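HEPN domain-containing protein (Sulfolobus tokodaii, PDB 1WOL) is of unknown function but adopts the HEPN fold, a bundle of alpha-helices, as an archaeal homologue of this domain family. Local coordinates at residues P65-L76 and E105-W116. Sequence-based numbering, arbitrary orientation.
With TBU (tertiary-butyl alcohol), chain C.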
loop_
_atom_site.group_PDB
_atom_site.type_symbol
_atom_site.label_atom_id
_atom_site.label_comp_id
_atom_site.label_asym_id
_atom_site.label_seq_id
_atom_site.Cartn_x
_atom_site.Cartn_y
_atom_site.Cartn_z
ATOM N N PRO A 65 -15.162 2.465 2.606
ATOM C CA PRO A 65 -14.243 2.562 3.765
ATOM C C PRO A 65 -14.318 3.987 4.420
ATOM O O PRO A 65 -14.811 4.972 3.830
ATOM C CB PRO A 65 -12.875 2.349 3.080
ATOM C CG PRO A 65 -13.056 3.099 1.761
ATOM C CD PRO A 65 -14.486 2.638 1.322
ATOM N N PRO A 66 -13.711 4.144 5.623
ATOM C CA PRO A 66 -13.698 5.467 6.265
ATOM C C PRO A 66 -12.952 6.417 5.334
ATOM O O PRO A 66 -12.034 5.966 4.537
ATOM C CB PRO A 66 -12.850 5.242 7.519
ATOM C CG PRO A 66 -13.023 3.827 7.857
ATOM C CD PRO A 66 -13.251 3.084 6.522
ATOM N N ALA A 67 -13.198 7.725 5.438
ATOM C CA ALA A 67 -12.557 8.772 4.684
ATOM C C ALA A 67 -10.978 8.723 4.689
ATOM O O ALA A 67 -10.291 8.791 3.648
ATOM C CB ALA A 67 -12.999 10.192 5.197
ATOM N N ASP A 68 -10.436 8.505 5.881
ATOM C CA ASP A 68 -9.002 8.517 5.990
ATOM C C ASP A 68 -8.399 7.342 5.265
ATOM O O ASP A 68 -7.272 7.453 4.815
ATOM C CB ASP A 68 -8.508 8.460 7.437
ATOM C CG ASP A 68 -8.950 7.233 8.149
ATOM O OD1 ASP A 68 -10.129 7.063 8.437
ATOM O OD2 ASP A 68 -8.141 6.371 8.513
ATOM N N ILE A 69 -9.120 6.227 5.227
ATOM C CA ILE A 69 -8.637 5.012 4.542
ATOM C C ILE A 69 -8.711 5.238 3.027
ATOM O O ILE A 69 -7.783 4.899 2.327
ATOM C CB ILE A 69 -9.473 3.835 4.966
ATOM C CG1 ILE A 69 -9.240 3.473 6.449
ATOM C CG2 ILE A 69 -9.167 2.521 4.051
ATOM C CD1 ILE A 69 -7.691 3.013 6.817
ATOM N N LEU A 70 -9.869 5.742 2.539
ATOM C CA LEU A 70 -9.916 6.075 1.119
ATOM C C LEU A 70 -8.805 7.108 0.718
ATOM O O LEU A 70 -8.176 6.991 -0.379
ATOM C CB LEU A 70 -11.290 6.670 0.807
ATOM C CG LEU A 70 -11.557 6.805 -0.706
ATOM C CD1 LEU A 70 -11.523 5.441 -1.350
ATOM C CD2 LEU A 70 -12.953 7.444 -0.818
ATOM N N GLN A 71 -8.515 8.115 1.572
ATOM C CA GLN A 71 -7.487 9.114 1.246
ATOM C C GLN A 71 -6.114 8.425 1.147
ATOM O O GLN A 71 -5.314 8.684 0.198
ATOM C CB GLN A 71 -7.380 10.226 2.291
ATOM C CG GLN A 71 -8.654 11.036 2.188
ATOM C CD GLN A 71 -8.843 11.903 3.387
ATOM O OE1 GLN A 71 -7.945 12.008 4.283
ATOM N NE2 GLN A 71 -9.927 12.528 3.390
ATOM N N CYS A 72 -5.816 7.538 2.092
ATOM C CA CYS A 72 -4.519 6.853 1.952
ATOM C C CYS A 72 -4.528 5.822 0.809
ATOM O O CYS A 72 -3.424 5.615 0.277
ATOM C CB CYS A 72 -4.203 6.074 3.252
ATOM S SG CYS A 72 -3.402 7.125 4.517
ATOM N N ALA A 73 -5.619 5.095 0.595
ATOM C CA ALA A 73 -5.622 4.153 -0.553
ATOM C C ALA A 73 -5.402 4.998 -1.852
ATOM O O ALA A 73 -4.561 4.618 -2.673
ATOM C CB ALA A 73 -6.962 3.400 -0.587
ATOM N N THR A 74 -6.122 6.076 -2.060
ATOM C CA THR A 74 -5.904 6.901 -3.277
ATOM C C THR A 74 -4.455 7.343 -3.390
ATOM O O THR A 74 -3.833 7.301 -4.499
ATOM C CB THR A 74 -6.889 8.105 -3.274
ATOM O OG1 THR A 74 -8.188 7.529 -3.390
ATOM C CG2 THR A 74 -6.622 9.181 -4.424
ATOM N N PHE A 75 -3.861 7.775 -2.260
ATOM C CA PHE A 75 -2.488 8.264 -2.262
ATOM C C PHE A 75 -1.574 7.099 -2.610
ATOM O O PHE A 75 -0.595 7.332 -3.409
ATOM C CB PHE A 75 -2.155 8.812 -0.855
ATOM C CG PHE A 75 -0.757 9.250 -0.659
ATOM C CD1 PHE A 75 -0.249 10.381 -1.268
ATOM C CD2 PHE A 75 0.134 8.480 0.142
ATOM C CE1 PHE A 75 1.113 10.726 -1.107
ATOM C CE2 PHE A 75 1.483 8.864 0.283
ATOM C CZ PHE A 75 1.999 9.970 -0.331
ATOM N N LEU A 76 -1.729 5.924 -1.999
ATOM C CA LEU A 76 -0.797 4.826 -2.272
ATOM C C LEU A 76 -0.969 4.300 -3.720
ATOM O O LEU A 76 0.003 3.780 -4.307
ATOM C CB LEU A 76 -1.001 3.704 -1.298
ATOM C CG LEU A 76 -0.379 4.070 0.084
ATOM C CD1 LEU A 76 -0.730 2.899 1.067
ATOM C CD2 LEU A 76 1.116 4.249 -0.036
ATOM N N GLU A 105 5.092 9.570 4.414
ATOM C CA GLU A 105 3.633 9.571 4.125
ATOM C C GLU A 105 3.186 8.225 3.580
ATOM O O GLU A 105 2.089 7.741 3.910
ATOM C CB GLU A 105 3.352 10.664 3.068
ATOM C CG GLU A 105 3.582 12.028 3.727
ATOM C CD GLU A 105 3.265 13.214 2.757
ATOM O OE1 GLU A 105 2.935 12.978 1.590
ATOM O OE2 GLU A 105 3.399 14.342 3.327
ATOM N N CYS A 106 3.984 7.629 2.753
ATOM C CA CYS A 106 3.610 6.302 2.210
ATOM C C CYS A 106 3.671 5.255 3.356
ATOM O O CYS A 106 2.673 4.475 3.446
ATOM C CB CYS A 106 4.656 5.818 1.203
ATOM S SG CYS A 106 4.452 6.775 -0.412
ATOM N N ILE A 107 4.706 5.174 4.187
ATOM C CA ILE A 107 4.778 4.163 5.240
ATOM C C ILE A 107 3.562 4.382 6.169
ATOM O O ILE A 107 2.931 3.398 6.568
ATOM C CB ILE A 107 6.093 4.293 5.956
ATOM C CG1 ILE A 107 7.193 3.651 5.024
ATOM C CG2 ILE A 107 6.047 3.461 7.284
ATOM C CD1 ILE A 107 8.652 4.012 5.511
ATOM N N ASN A 108 3.388 5.623 6.552
ATOM C CA ASN A 108 2.259 5.828 7.514
ATOM C C ASN A 108 0.908 5.566 6.986
ATOM O O ASN A 108 -0.003 5.119 7.776
ATOM C CB ASN A 108 2.440 7.265 8.059
ATOM C CG ASN A 108 3.660 7.345 8.886
ATOM O OD1 ASN A 108 4.262 6.398 9.351
ATOM N ND2 ASN A 108 4.066 8.631 9.165
ATOM N N CYS A 109 0.680 5.777 5.687
ATOM C CA CYS A 109 -0.604 5.349 5.145
ATOM C C CYS A 109 -0.709 3.856 5.115
ATOM O O CYS A 109 -1.769 3.283 5.257
ATOM C CB CYS A 109 -0.782 5.842 3.691
ATOM S SG CYS A 109 -1.570 7.475 3.626
ATOM N N ALA A 110 0.412 3.141 4.780
ATOM C CA ALA A 110 0.398 1.639 4.860
ATOM C C ALA A 110 0.083 1.154 6.270
ATOM O O ALA A 110 -0.726 0.236 6.397
ATOM C CB ALA A 110 1.794 1.055 4.346
ATOM N N ILE A 111 0.635 1.826 7.307
ATOM C CA ILE A 111 0.351 1.415 8.673
ATOM C C ILE A 111 -1.118 1.688 8.963
ATOM O O ILE A 111 -1.782 0.794 9.554
ATOM C CB ILE A 111 1.223 2.279 9.547
ATOM C CG1 ILE A 111 2.682 1.793 9.514
ATOM C CG2 ILE A 111 0.717 2.101 11.042
ATOM C CD1 ILE A 111 3.692 2.812 10.138
ATOM N N ARG A 112 -1.649 2.805 8.495
ATOM C CA ARG A 112 -3.107 3.124 8.763
ATOM C C ARG A 112 -3.935 2.049 8.135
ATOM O O ARG A 112 -4.859 1.558 8.759
ATOM C CB ARG A 112 -3.400 4.562 8.235
ATOM C CG ARG A 112 -4.764 5.266 8.090
ATOM C CD ARG A 112 -4.158 6.694 8.398
ATOM N NE ARG A 112 -4.864 7.170 9.329
ATOM C CZ ARG A 112 -5.024 6.833 10.537
ATOM N NH1 ARG A 112 -6.130 6.347 11.070
ATOM N NH2 ARG A 112 -3.920 7.132 11.227
ATOM N N ILE A 113 -3.677 1.673 6.884
ATOM C CA ILE A 113 -4.505 0.615 6.244
ATOM C C ILE A 113 -4.304 -0.735 6.832
ATOM O O ILE A 113 -5.316 -1.429 7.071
ATOM C CB ILE A 113 -4.286 0.665 4.732
ATOM C CG1 ILE A 113 -4.806 1.954 4.174
ATOM C CG2 ILE A 113 -4.929 -0.612 4.040
ATOM C CD1 ILE A 113 -4.418 2.256 2.666
ATOM N N LEU A 114 -3.083 -1.152 7.159
ATOM C CA LEU A 114 -2.820 -2.422 7.746
ATOM C C LEU A 114 -3.492 -2.526 9.120
ATOM O O LEU A 114 -4.096 -3.556 9.405
ATOM C CB LEU A 114 -1.313 -2.618 7.845
ATOM C CG LEU A 114 -0.852 -3.851 8.701
ATOM C CD1 LEU A 114 -1.298 -5.119 8.016
ATOM C CD2 LEU A 114 0.706 -3.860 8.766
ATOM N N ASN A 115 -3.462 -1.441 9.894
ATOM C CA ASN A 115 -4.084 -1.571 11.262
ATOM C C ASN A 115 -5.588 -1.599 11.093
ATOM O O ASN A 115 -6.276 -2.277 11.961
ATOM C CB ASN A 115 -3.792 -0.329 12.122
ATOM C CG ASN A 115 -2.439 -0.218 12.588
ATOM O OD1 ASN A 115 -1.757 -1.163 12.715
ATOM N ND2 ASN A 115 -2.059 1.051 12.978
ATOM N N TRP A 116 -6.119 -0.866 10.130
ATOM C CA TRP A 116 -7.625 -0.803 9.942
ATOM C C TRP A 116 -8.067 -2.203 9.472
ATOM O O TRP A 116 -9.046 -2.762 9.939
ATOM C CB TRP A 116 -7.890 0.281 8.983
ATOM C CG TRP A 116 -9.324 0.289 8.518
ATOM C CD1 TRP A 116 -10.447 0.844 9.214
ATOM C CD2 TRP A 116 -9.834 -0.214 7.291
ATOM N NE1 TRP A 116 -11.592 0.698 8.421
ATOM C CE2 TRP A 116 -11.244 0.072 7.247
ATOM C CE3 TRP A 116 -9.233 -0.852 6.196
ATOM C CZ2 TRP A 116 -12.063 -0.267 6.151
ATOM C CZ3 TRP A 116 -10.050 -1.191 5.124
ATOM C CH2 TRP A 116 -11.448 -0.899 5.105
HETATM O O TBU C . -2.443 12.772 3.661
HETATM C C TBU C . -1.865 11.958 2.626
HETATM C C1 TBU C . -1.729 12.935 1.394
HETATM C C2 TBU C . -2.828 10.847 2.303
HETATM C C3 TBU C . -0.568 11.410 3.143
#
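Asp68 OD2 accepts a hydrogen bond from Arg112 NH1 at 3.3 Å, part of a salt bridge. The bond is long but fairly straight (N-H...O 153°); OD2 lies at the edge of the guanidinium, in its plane, whereas NH1 meets it from above the carboxylate plane. Covalent linkage lies one turn further in: Cys72 SG and Cys109 SG form a disulfide, and the CA atoms there approach to 5.3 Å, the closest of the register. At one end, Trp116 has CG anti to the backbone N (chi1 170°), which brings its indole alongside helix 67-77; Ile69 CG1 sits over one face, 3.8 Å from the five-membered ring centroid, a CH-pi contact, while Pro66 CD reaches Trp116 CZ2 at 3.6 Å. Without the indole, as with an alanine here, Ile69 CG1 is likely to lose the face it rests on and a gap to open beside Pro65 and Pro66. At the other end, Cys106 SG and Cys109 SG make oblique sulfur-aromatic contacts, 4.8 and 5.1 Å from the Phe75 ring centroid; tertiary-butyl alcohol, in a pocket of Gln71, Phe75, Glu105 and Cys109, covers one ring face with C3. On the buried side, knobs-into-holes packing is reciprocal: Leu76 enters the hole of Cys106, Cys109, Ala110 and Ile113, and Ile113 that of Ile69, Cys72, Ala73 and Leu76. The axes of 67-76 and 105-116 run 133° apart, while Leu76 and Ile113 also touch helix 27-48, to which Cys106 is disulfide-bonded through Cys31.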